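Local coordinates for protein serine protease pet (Escherichia coli, PDB 4OM9) that acts as a secreted serine protease enterotoxin of the autotransporter type, probably cleaving the host cytoskeletal protein alpha-fodrin, at residues V611-D616 with S661-D666; I646-F651 with K667-L672; I655-G660 with D679-T684; G688-A693 with G706-L711. All blocks are in the same frame, centred on the assembly; numbering follows the deposited sequence.

Contact 1: V611-D616 with S661-D666; sequences VINIGD and SISIGD
Ile612 lies over Ile662, and Ile614 over Ile664, in two matched pairs two residues apart along the strands, on the buried face of a parallel strand pair. All four isoleucines share a rotamer, with CG1 anti to the carbonyl carbon (chi1 -47° to -58°) and CG2 anti to the backbone N. With the same pose repeated, CG1 of each second-strand isoleucine faces CB of its partner: Ile664 CG1 comes 4.2 Å from Ile614 CB, and Ile662 CG1 stands 4.4 Å from Ile612 CB. The other face carries Val611, Asn613, Ser661 and Ser663. There the Asn613 amide is swung toward the neighbouring strand, so that OD1 lies 3.4 Å from Ser663 CB, a contact with carbon and not with the hydroxyl. Ser663 OG is turned anti to its own backbone N and makes a weak hydrogen bond with His686. Val611 CG2 touches Ser661 OG at 3.7 Å.

The strand axes run 7° from parallel, and the backbone ladder follows the same register: Ile612 N donates to Ser661 O (2.9 Å), Ser663 N to Ile612 O, Ile614 N to Ser663 O and Gly665 N to Ile614 O (2.8 Å). The glycines Gly615 and Gly665 face each other where the chain turns out of the strands, with Gly665 CA 3.7 Å from Gly615 O. Isoleucine thus stacks on isoleucine across successive coils, as in the ladders of a right-handed beta-helix. The chemistry implies a division of labour: backbone bonds set the spacing, aliphatic branches fill the interior, and the outer face is mostly polar, with Val611 among the polar side chains.

Contact 2: I646-F651 with K667-L672; sequences IGESKF and KAIVTL
Ser649 and Phe651 pair with the strand that holds Ile669 and Thr671 through three backbone hydrogen bonds. Ile669 N donates to Ser649 O at 2.7 Å and Thr671 N to Phe651 O at 2.8 Å, both nearly straight. The middle bond, Phe651 N to Ile669 O, is longer at 3.2 Å, and its donor stands 39° out of the carbonyl plane.

Apolar contact centres on the Phe651 ring. CG is anti to the backbone N (chi1 177°); the ring, turned by chi2 (73°), has Leu672 CD2 at its edge, in plane and 4.0 Å from CE2, and Val670 CG1 sits 4.1 Å from CD2. At the other end, the aliphatic part of Lys667 crosses Ile646 at about a right angle, its CD 3.8 Å from Ile646 CG2.

Charged groups pair within 646-651, where Lys650 NZ, its chain bent at chi4, reaches Glu648 OE2 at 2.7 Å from above the carboxylate plane. This salt bridge lies on the same face as Ile669.

Strand 649-652 is flanked on its other edge by strand 599-608, and strand 668-672 by strand 690-693, while inside the coil Phe651 and Val670 both rest against Ile614 of strand 611-614.

Contact 3: I655-G660 with D679-T684; sequences IMATDG and DRTALT
A turn between two faces of the parallel beta-helix brings Asp659 and Arg680 together, at the corner where strand 655-658 ends beside the turn that follows strand 676-679. Arg680 lies alongside Asp659, pointing the same way. Its NH2 donates to Asp659 OD2 at 3.1 Å, coming from above the carboxylate plane, while NE makes a weak, bent bond to OD1 at 3.0 Å. The two planar groups are turned 63° apart, so the grip of this salt bridge is two-pronged but not coplanar. A second salt bridge, Arg680 NH1 to Asp679 OD2 at 2.8 Å, joins the three residues in one network; Asp679 OD1 is held by Thr700 of the following coil.

The backbone keeps the pairing of stacked coils up to the bend: Asp679 N donates to Ala657 O, and Asp659 N to Asp679 O at 3.0 Å. Across the bend, 657-660 and 679-682 run 48° apart, and a side chain takes over from the ladder. Thr681 OG1, anti to its own carbonyl carbon (chi1 -66°), donates to Asp659 O at 2.8 Å. The CG2 branch of the same threonine packs 3.7 Å from Ala657 CB and the residue also touches Ile662, whereas Thr658 CG2 lies 3.3 Å from Arg680 NH2.

Contact 4: G688-A693 with G706-L711; sequences GANVTA and GGDLTL
Val691 holds CG1 anti to its backbone N, and Leu709 likewise has CG anti to N (chi1 177°); a further turn at chi2 (61°) sends Leu709 CD1 back toward the valine. The two side chains cross obliquely, with CD1 3.8 Å from Val691 CG1 and only 3.6 Å from Val691 O. Two residues further along the strand, Leu711 CD2 meets Ala693 CB at 3.8 Å. The small alanine and the larger leucine thus share one inward face, completed by Ile685, Phe741 and Tyr727 of nearby strands.

On the opposite face, Thr692 and Thr710 lie side by side and point the same way, Thr692 CG2 coming 4.1 Å from Thr710 CB. Asp708 stands beside Asn690 in the same fashion, and its OD1 makes a weak hydrogen bond to Asn740 on the next strand.

Four backbone bonds tie the strands, whose axes diverge by 9°: Asp708 N to Ala689 O (3.0 Å), Val691 N to Asp708 O, Thr710 N to Val691 O, and Ala693 N to Thr710 O (2.9 Å). At the entry to the ladder, Gly707 CA approaches Ala689 O at 3.8 Å. Stacking of side chains in register on successive parallel coils, with aliphatic residues inside, is characteristic of the parallel beta-helix that forms the stalk of autotransporter passenger domains; here Thr692 on Thr710 is an outward example.

The four contacts join strands of successive coils in one stretch of the beta-helix. Contacts 1 and 2 have centres 10 Å apart, as do contacts 2 and 4, while contacts 2 and 3 are the most separated at 18 Å. Along the chain, the segments of contacts 1, 2 and 3 alternate, and contact 4 opens after each of them has closed. Strands 655-658, 661-664 and 668-672 follow one another in sequence, giving each of the first three contacts a strand from this run; strand 690-693 then pairs with 668-672, linking contacts 2 and 4. Through Ile614, Ile664 and Val670 the faces share an apolar interior, consistent with a continuous, elongated stalk.

Contact 1: V611-D616 with S661-D666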
loop_
_atom_site.group_PDB
_atom_site.type_symbol
_atom_site.label_atom_id
_atom_site.label_comp_id
_atom_site.label_asym_id
_atom_site.label_seq_id
_atom_site.Cartn_x
_atom_site.Cartn_y
_atom_site.Cartn_z
ATOM N N VAL A 611 14.564 16.577 -7.351
ATOM C CA VAL A 611 13.827 15.937 -8.425
ATOM C C VAL A 611 12.633 15.156 -7.877
ATOM O O VAL A 611 12.756 14.402 -6.912
ATOM C CB VAL A 611 14.751 15.012 -9.244
ATOM C CG1 VAL A 611 13.949 14.094 -10.131
ATOM C CG2 VAL A 611 15.699 15.856 -10.095
ATOM N N ILE A 612 11.467 15.382 -8.478
ATOM C CA ILE A 612 10.253 14.667 -8.103
ATOM C C ILE A 612 9.692 13.871 -9.279
ATOM O O ILE A 612 9.216 14.446 -10.274
ATOM C CB ILE A 612 9.169 15.626 -7.603
ATOM C CG1 ILE A 612 9.732 16.550 -6.522
ATOM C CG2 ILE A 612 7.941 14.845 -7.122
ATOM C CD1 ILE A 612 8.676 17.434 -5.860
ATOM N N ASN A 613 9.769 12.550 -9.184
ATOM C CA ASN A 613 9.179 11.710 -10.217
ATOM C C ASN A 613 7.907 11.058 -9.699
ATOM O O ASN A 613 7.946 10.100 -8.924
ATOM C CB ASN A 613 10.179 10.660 -10.700
ATOM C CG ASN A 613 11.449 11.283 -11.273
ATOM O OD1 ASN A 613 11.398 12.293 -11.987
ATOM N ND2 ASN A 613 12.599 10.686 -10.957
ATOM N N ILE A 614 6.776 11.631 -10.089
ATOM C CA ILE A 614 5.471 11.051 -9.794
ATOM C C ILE A 614 5.074 10.066 -10.868
ATOM O O ILE A 614 5.001 10.428 -12.050
ATOM C CB ILE A 614 4.412 12.125 -9.690
ATOM C CG1 ILE A 614 4.938 13.256 -8.797
ATOM C CG2 ILE A 614 3.129 11.535 -9.178
ATOM C CD1 ILE A 614 3.863 14.097 -8.143
ATOM N N GLY A 615 4.819 8.827 -10.464
ATOM C CA GLY A 615 4.565 7.748 -11.400
ATOM C C GLY A 615 5.855 7.254 -12.029
ATOM O O GLY A 615 5.908 6.990 -13.225
ATOM N N ASP A 616 6.900 7.163 -11.219
ATOM C CA ASP A 616 8.196 6.625 -11.633
ATOM C C ASP A 616 8.081 5.145 -11.981
ATOM O O ASP A 616 7.372 4.396 -11.302
ATOM C CB ASP A 616 9.241 6.822 -10.513
ATOM C CG ASP A 616 10.659 6.485 -10.963
ATOM O OD1 ASP A 616 10.826 5.780 -11.975
ATOM O OD2 ASP A 616 11.620 6.939 -10.319
ATOM N N SER A 661 13.461 19.442 -10.876
ATOM C CA SER A 661 12.440 19.186 -11.889
ATOM C C SER A 661 11.298 18.284 -11.393
ATOM O O SER A 661 11.437 17.601 -10.384
ATOM C CB SER A 661 13.095 18.576 -13.129
ATOM O OG SER A 661 13.685 17.336 -12.803
ATOM N N ILE A 662 10.175 18.300 -12.113
ATOM C CA ILE A 662 9.039 17.461 -11.779
ATOM C C ILE A 662 8.609 16.648 -12.990
ATOM O O ILE A 662 8.553 17.164 -14.115
ATOM C CB ILE A 662 7.823 18.285 -11.266
ATOM C CG1 ILE A 662 8.204 19.109 -10.041
ATOM C CG2 ILE A 662 6.664 17.362 -10.921
ATOM C CD1 ILE A 662 7.071 20.015 -9.537
ATOM N N SER A 663 8.291 15.378 -12.762
ATOM C CA SER A 663 7.944 14.474 -13.845
ATOM C C SER A 663 6.747 13.638 -13.444
ATOM O O SER A 663 6.709 13.072 -12.349
ATOM C CB SER A 663 9.124 13.582 -14.190
ATOM O OG SER A 663 8.831 12.745 -15.271
ATOM N N ILE A 664 5.761 13.562 -14.327
ATOM C CA ILE A 664 4.568 12.780 -14.055
ATOM C C ILE A 664 4.419 11.749 -15.163
ATOM O O ILE A 664 4.278 12.092 -16.339
ATOM C CB ILE A 664 3.333 13.680 -13.934
ATOM C CG1 ILE A 664 3.603 14.729 -12.844
ATOM C CG2 ILE A 664 2.096 12.857 -13.614
ATOM C CD1 ILE A 664 2.442 15.635 -12.516
ATOM N N GLY A 665 4.501 10.480 -14.780
ATOM C CA GLY A 665 4.583 9.409 -15.745
ATOM C C GLY A 665 3.307 8.616 -15.971
ATOM O O GLY A 665 2.264 8.874 -15.372
ATOM N N ASP A 666 3.411 7.644 -16.865
ATOM C CA ASP A 666 2.282 6.825 -17.275
ATOM C C ASP A 666 1.503 6.232 -16.091
ATOM O O ASP A 666 2.092 5.772 -15.112
ATOM C CB ASP A 666 2.777 5.713 -18.201
ATOM C CG ASP A 666 1.646 5.006 -18.911
ATOM O OD1 ASP A 666 0.530 5.565 -18.950
ATOM O OD2 ASP A 666 1.872 3.892 -19.426
#

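Contact 2: I646-F651 with K667-L672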
loop_
_atom_site.group_PDB
_atom_site.type_symbol
_atom_site.label_atom_id
_atom_site.label_comp_id
_atom_site.label_asym_id
_atom_site.label_seq_id
_atom_site.Cartn_x
_atom_site.Cartn_y
_atom_site.Cartn_z
ATOM N N ILE A 646 5.410 -0.956 -14.248
ATOM C CA ILE A 646 4.499 0.160 -14.399
ATOM C C ILE A 646 3.145 -0.212 -13.820
ATOM O O ILE A 646 2.640 -1.300 -14.065
ATOM C CB ILE A 646 4.385 0.570 -15.892
ATOM C CG1 ILE A 646 5.770 0.955 -16.421
ATOM C CG2 ILE A 646 3.383 1.707 -16.087
ATOM C CD1 ILE A 646 6.103 0.376 -17.784
ATOM N N GLY A 647 2.589 0.691 -13.017
ATOM C CA GLY A 647 1.288 0.505 -12.409
ATOM C C GLY A 647 0.753 1.850 -11.962
ATOM O O GLY A 647 1.480 2.842 -11.948
ATOM N N GLU A 648 -0.519 1.886 -11.598
ATOM C CA GLU A 648 -1.166 3.116 -11.173
ATOM C C GLU A 648 -0.504 3.732 -9.943
ATOM O O GLU A 648 -0.113 3.018 -9.021
ATOM C CB GLU A 648 -2.634 2.835 -10.896
ATOM C CG GLU A 648 -3.355 3.886 -10.115
ATOM C CD GLU A 648 -4.838 3.601 -10.037
ATOM O OE1 GLU A 648 -5.488 3.492 -11.105
ATOM O OE2 GLU A 648 -5.353 3.475 -8.910
ATOM N N SER A 649 -0.366 5.059 -9.942
ATOM C CA SER A 649 0.129 5.787 -8.776
ATOM C C SER A 649 -0.663 7.071 -8.545
ATOM O O SER A 649 -1.182 7.673 -9.492
ATOM C CB SER A 649 1.605 6.118 -8.945
ATOM O OG SER A 649 1.782 7.035 -10.009
ATOM N N LYS A 650 -0.746 7.507 -7.295
ATOM C CA LYS A 650 -1.562 8.678 -6.989
ATOM C C LYS A 650 -0.853 9.735 -6.147
ATOM O O LYS A 650 -0.333 9.436 -5.062
ATOM C CB LYS A 650 -2.839 8.277 -6.254
ATOM C CG LYS A 650 -3.834 7.489 -7.051
ATOM C CD LYS A 650 -5.166 7.542 -6.330
ATOM C CE LYS A 650 -6.271 6.824 -7.102
ATOM N NZ LYS A 650 -6.071 5.354 -7.112
ATOM N N PHE A 651 -0.862 10.971 -6.630
ATOM C CA PHE A 651 -0.493 12.080 -5.765
ATOM C C PHE A 651 -1.620 13.092 -5.691
ATOM O O PHE A 651 -2.224 13.466 -6.704
ATOM C CB PHE A 651 0.795 12.778 -6.205
ATOM C CG PHE A 651 1.132 13.962 -5.350
ATOM C CD1 PHE A 651 1.604 13.780 -4.052
ATOM C CD2 PHE A 651 0.919 15.252 -5.804
ATOM C CE1 PHE A 651 1.882 14.862 -3.252
ATOM C CE2 PHE A 651 1.196 16.342 -5.009
ATOM C CZ PHE A 651 1.677 16.157 -3.736
ATOM N N LYS A 667 0.177 6.302 -16.187
ATOM C CA LYS A 667 -0.761 5.726 -15.218
ATOM C C LYS A 667 -0.843 6.481 -13.876
ATOM O O LYS A 667 -1.685 6.158 -13.042
ATOM C CB LYS A 667 -0.427 4.245 -14.972
ATOM C CG LYS A 667 -0.614 3.364 -16.215
ATOM C CD LYS A 667 -0.446 1.875 -15.896
ATOM C CE LYS A 667 -0.823 0.996 -17.096
ATOM N NZ LYS A 667 -0.071 1.379 -18.328
ATOM N N ALA A 668 -0.003 7.497 -13.679
ATOM C CA ALA A 668 -0.117 8.336 -12.486
ATOM C C ALA A 668 -1.379 9.201 -12.540
ATOM O O ALA A 668 -1.761 9.702 -13.593
ATOM C CB ALA A 668 1.124 9.220 -12.318
ATOM N N ILE A 669 -2.029 9.363 -11.394
ATOM C CA ILE A 669 -3.168 10.261 -11.279
ATOM C C ILE A 669 -2.900 11.290 -10.192
ATOM O O ILE A 669 -2.952 10.985 -8.988
ATOM C CB ILE A 669 -4.463 9.512 -10.967
ATOM C CG1 ILE A 669 -4.727 8.462 -12.049
ATOM C CG2 ILE A 669 -5.618 10.496 -10.853
ATOM C CD1 ILE A 669 -5.999 7.674 -11.856
ATOM N N VAL A 670 -2.613 12.507 -10.647
ATOM C CA VAL A 670 -2.305 13.645 -9.808
ATOM C C VAL A 670 -3.457 14.631 -9.672
ATOM O O VAL A 670 -4.052 15.041 -10.677
ATOM C CB VAL A 670 -1.105 14.406 -10.360
ATOM C CG1 VAL A 670 -0.795 15.605 -9.484
ATOM C CG2 VAL A 670 0.098 13.478 -10.484
ATOM N N THR A 671 -3.742 15.026 -8.436
ATOM C CA THR A 671 -4.749 16.036 -8.136
ATOM C C THR A 671 -4.196 17.205 -7.314
ATOM O O THR A 671 -4.090 17.136 -6.092
ATOM C CB THR A 671 -5.921 15.432 -7.377
ATOM O OG1 THR A 671 -6.471 14.353 -8.143
ATOM C CG2 THR A 671 -6.988 16.488 -7.109
ATOM N N LEU A 672 -3.845 18.290 -7.981
ATOM C CA LEU A 672 -3.325 19.429 -7.266
ATOM C C LEU A 672 -4.466 20.252 -6.691
ATOM O O LEU A 672 -4.968 21.172 -7.336
ATOM C CB LEU A 672 -2.447 20.263 -8.181
ATOM C CG LEU A 672 -1.318 19.438 -8.808
ATOM C CD1 LEU A 672 -0.405 20.310 -9.666
ATOM C CD2 LEU A 672 -0.520 18.703 -7.740
#

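Contact 3: I655-G660 with D679-T684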
loop_
_atom_site.group_PDB
_atom_site.type_symbol
_atom_site.label_atom_id
_atom_site.label_comp_id
_atom_site.label_asym_id
_atom_site.label_seq_id
_atom_site.Cartn_x
_atom_site.Cartn_y
_atom_site.Cartn_z
ATOM N N ILE A 655 2.391 21.426 -4.560
ATOM C CA ILE A 655 3.840 21.433 -4.734
ATOM C C ILE A 655 4.455 22.852 -4.762
ATOM O O ILE A 655 4.174 23.677 -5.655
ATOM C CB ILE A 655 4.241 20.688 -6.032
ATOM C CG1 ILE A 655 3.593 19.288 -6.087
ATOM C CG2 ILE A 655 5.752 20.607 -6.151
ATOM C CD1 ILE A 655 4.200 18.330 -7.116
ATOM N N MET A 656 5.298 23.126 -3.772
ATOM C CA MET A 656 6.134 24.324 -3.767
ATOM C C MET A 656 7.578 23.922 -4.007
ATOM O O MET A 656 8.197 23.268 -3.167
ATOM C CB MET A 656 6.028 25.076 -2.444
ATOM C CG MET A 656 4.623 25.314 -1.979
ATOM S SD MET A 656 4.549 25.783 -0.238
ATOM C CE MET A 656 2.782 26.021 -0.025
ATOM N N ALA A 657 8.130 24.339 -5.134
ATOM C CA ALA A 657 9.448 23.878 -5.531
ATOM C C ALA A 657 10.350 25.020 -6.009
ATOM O O ALA A 657 9.889 26.022 -6.530
ATOM C CB ALA A 657 9.314 22.797 -6.631
ATOM N N THR A 658 11.648 24.853 -5.821
ATOM C CA THR A 658 12.629 25.777 -6.353
ATOM C C THR A 658 13.671 24.943 -7.094
ATOM O O THR A 658 14.233 24.006 -6.521
ATOM C CB THR A 658 13.289 26.623 -5.233
ATOM O OG1 THR A 658 12.305 27.476 -4.631
ATOM C CG2 THR A 658 14.414 27.483 -5.792
ATOM N N ASP A 659 13.898 25.267 -8.367
ATOM C CA ASP A 659 14.781 24.482 -9.235
ATOM C C ASP A 659 14.436 22.990 -9.286
ATOM O O ASP A 659 13.299 22.605 -9.032
ATOM C CB ASP A 659 16.222 24.672 -8.794
ATOM C CG ASP A 659 16.669 26.130 -8.902
ATOM O OD1 ASP A 659 16.521 26.728 -9.993
ATOM O OD2 ASP A 659 17.146 26.682 -7.892
ATOM N N GLY A 660 15.422 22.163 -9.632
ATOM C CA GLY A 660 15.226 20.727 -9.787
ATOM C C GLY A 660 14.340 20.440 -10.992
ATOM O O GLY A 660 14.385 21.173 -11.996
ATOM N N ASP A 679 9.215 27.691 -9.134
ATOM C CA ASP A 679 10.136 28.741 -9.540
ATOM C C ASP A 679 11.380 28.135 -10.152
ATOM O O ASP A 679 12.183 27.546 -9.445
ATOM C CB ASP A 679 10.507 29.628 -8.358
ATOM C CG ASP A 679 11.395 30.790 -8.765
ATOM O OD1 ASP A 679 11.483 31.070 -9.975
ATOM O OD2 ASP A 679 12.010 31.426 -7.878
ATOM N N ARG A 680 11.535 28.291 -11.465
ATOM C CA ARG A 680 12.622 27.660 -12.211
ATOM C C ARG A 680 12.497 26.143 -12.090
ATOM O O ARG A 680 13.478 25.407 -12.126
ATOM C CB ARG A 680 13.987 28.156 -11.711
ATOM C CG ARG A 680 14.042 29.671 -11.541
ATOM C CD ARG A 680 15.430 30.189 -11.207
ATOM N NE ARG A 680 15.956 29.673 -9.945
ATOM C CZ ARG A 680 15.585 30.098 -8.740
ATOM N NH1 ARG A 680 14.662 31.036 -8.605
ATOM N NH2 ARG A 680 16.135 29.577 -7.661
ATOM N N THR A 681 11.262 25.687 -11.955
ATOM C CA THR A 681 10.994 24.274 -11.776
ATOM C C THR A 681 10.188 23.660 -12.928
ATOM O O THR A 681 8.962 23.725 -12.942
ATOM C CB THR A 681 10.268 24.013 -10.416
ATOM O OG1 THR A 681 11.153 24.335 -9.324
ATOM C CG2 THR A 681 9.808 22.533 -10.294
ATOM N N ALA A 682 10.888 23.042 -13.876
ATOM C CA ALA A 682 10.240 22.503 -15.073
ATOM C C ALA A 682 9.309 21.314 -14.784
ATOM O O ALA A 682 9.676 20.374 -14.077
ATOM C CB ALA A 682 11.286 22.101 -16.096
ATOM N N LEU A 683 8.107 21.370 -15.356
ATOM C CA LEU A 683 7.092 20.354 -15.148
ATOM C C LEU A 683 6.805 19.577 -16.421
ATOM O O LEU A 683 6.348 20.151 -17.414
ATOM C CB LEU A 683 5.801 20.989 -14.634
ATOM C CG LEU A 683 4.612 20.019 -14.546
ATOM C CD1 LEU A 683 4.971 18.786 -13.747
ATOM C CD2 LEU A 683 3.409 20.697 -13.941
ATOM N N THR A 684 7.051 18.271 -16.398
ATOM C CA THR A 684 6.798 17.454 -17.579
ATOM C C THR A 684 5.764 16.375 -17.315
ATOM O O THR A 684 5.977 15.482 -16.503
ATOM C CB THR A 684 8.083 16.792 -18.105
ATOM O OG1 THR A 684 9.003 17.809 -18.522
ATOM C CG2 THR A 684 7.764 15.908 -19.306
#

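Contact 4: G688-A693 with G706-L711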
loop_
_atom_site.group_PDB
_atom_site.type_symbol
_atom_site.label_atom_id
_atom_site.label_comp_id
_atom_site.label_asym_id
_atom_site.label_seq_id
_atom_site.Cartn_x
_atom_site.Cartn_y
_atom_site.Cartn_z
ATOM N N GLY A 688 0.079 9.215 -20.945
ATOM C CA GLY A 688 -0.534 8.282 -20.023
ATOM C C GLY A 688 -0.783 8.783 -18.604
ATOM O O GLY A 688 -1.242 8.012 -17.757
ATOM N N ALA A 689 -0.503 10.061 -18.343
ATOM C CA ALA A 689 -0.791 10.649 -17.035
ATOM C C ALA A 689 -2.085 11.472 -17.046
ATOM O O ALA A 689 -2.465 12.035 -18.073
ATOM C CB ALA A 689 0.379 11.518 -16.574
ATOM N N ASN A 690 -2.752 11.522 -15.894
ATOM C CA ASN A 690 -3.927 12.367 -15.677
ATOM C C ASN A 690 -3.669 13.372 -14.571
ATOM O O ASN A 690 -3.608 13.018 -13.389
ATOM C CB ASN A 690 -5.164 11.541 -15.311
ATOM C CG ASN A 690 -5.513 10.519 -16.351
ATOM O OD1 ASN A 690 -5.023 10.571 -17.479
ATOM N ND2 ASN A 690 -6.384 9.579 -15.987
ATOM N N VAL A 691 -3.518 14.627 -14.954
ATOM C CA VAL A 691 -3.259 15.679 -14.006
ATOM C C VAL A 691 -4.413 16.669 -13.971
ATOM O O VAL A 691 -4.745 17.307 -14.978
ATOM C CB VAL A 691 -1.938 16.392 -14.346
ATOM C CG1 VAL A 691 -1.538 17.390 -13.250
ATOM C CG2 VAL A 691 -0.847 15.351 -14.549
ATOM N N THR A 692 -5.035 16.777 -12.807
ATOM C CA THR A 692 -6.078 17.762 -12.573
ATOM C C THR A 692 -5.630 18.723 -11.478
ATOM O O THR A 692 -5.280 18.303 -10.370
ATOM C CB THR A 692 -7.408 17.105 -12.157
ATOM O OG1 THR A 692 -7.663 15.956 -12.979
ATOM C CG2 THR A 692 -8.555 18.095 -12.277
ATOM N N ALA A 693 -5.631 20.013 -11.789
ATOM C CA ALA A 693 -5.239 21.022 -10.817
ATOM C C ALA A 693 -6.415 21.937 -10.480
ATOM O O ALA A 693 -6.701 22.879 -11.209
ATOM C CB ALA A 693 -4.067 21.830 -11.340
ATOM N N GLY A 706 2.044 15.508 -22.602
ATOM C CA GLY A 706 1.635 14.573 -23.627
ATOM C C GLY A 706 0.537 13.682 -23.090
ATOM O O GLY A 706 0.206 12.656 -23.688
ATOM N N GLY A 707 -0.028 14.081 -21.951
ATOM C CA GLY A 707 -1.124 13.356 -21.332
ATOM C C GLY A 707 -2.367 14.220 -21.218
ATOM O O GLY A 707 -2.591 15.099 -22.047
ATOM N N ASP A 708 -3.186 13.961 -20.204
ATOM C CA ASP A 708 -4.342 14.808 -19.919
ATOM C C ASP A 708 -4.014 15.813 -18.813
ATOM O O ASP A 708 -3.583 15.440 -17.721
ATOM C CB ASP A 708 -5.551 13.967 -19.518
ATOM C CG ASP A 708 -5.992 12.999 -20.617
ATOM O OD1 ASP A 708 -5.349 12.955 -21.685
ATOM O OD2 ASP A 708 -6.982 12.267 -20.408
ATOM N N LEU A 709 -4.206 17.093 -19.117
ATOM C CA LEU A 709 -4.049 18.164 -18.140
ATOM C C LEU A 709 -5.322 19.011 -18.069
ATOM O O LEU A 709 -5.773 19.593 -19.068
ATOM C CB LEU A 709 -2.841 19.038 -18.475
ATOM C CG LEU A 709 -2.605 20.244 -17.562
ATOM C CD1 LEU A 709 -2.347 19.793 -16.084
ATOM C CD2 LEU A 709 -1.458 21.069 -18.086
ATOM N N THR A 710 -5.901 19.064 -16.879
ATOM C CA THR A 710 -7.135 19.789 -16.662
ATOM C C THR A 710 -6.961 20.825 -15.560
ATOM O O THR A 710 -6.439 20.533 -14.484
ATOM C CB THR A 710 -8.271 18.840 -16.297
ATOM O OG1 THR A 710 -8.365 17.813 -17.288
ATOM C CG2 THR A 710 -9.582 19.593 -16.229
ATOM N N LEU A 711 -7.405 22.042 -15.839
ATOM C CA LEU A 711 -7.261 23.143 -14.906
ATOM C C LEU A 711 -8.631 23.729 -14.571
ATOM O O LEU A 711 -9.379 24.132 -15.464
ATOM C CB LEU A 711 -6.336 24.195 -15.501
ATOM C CG LEU A 711 -5.048 23.619 -16.085
ATOM C CD1 LEU A 711 -4.237 24.705 -16.779
ATOM C CD2 LEU A 711 -4.240 22.958 -14.984
#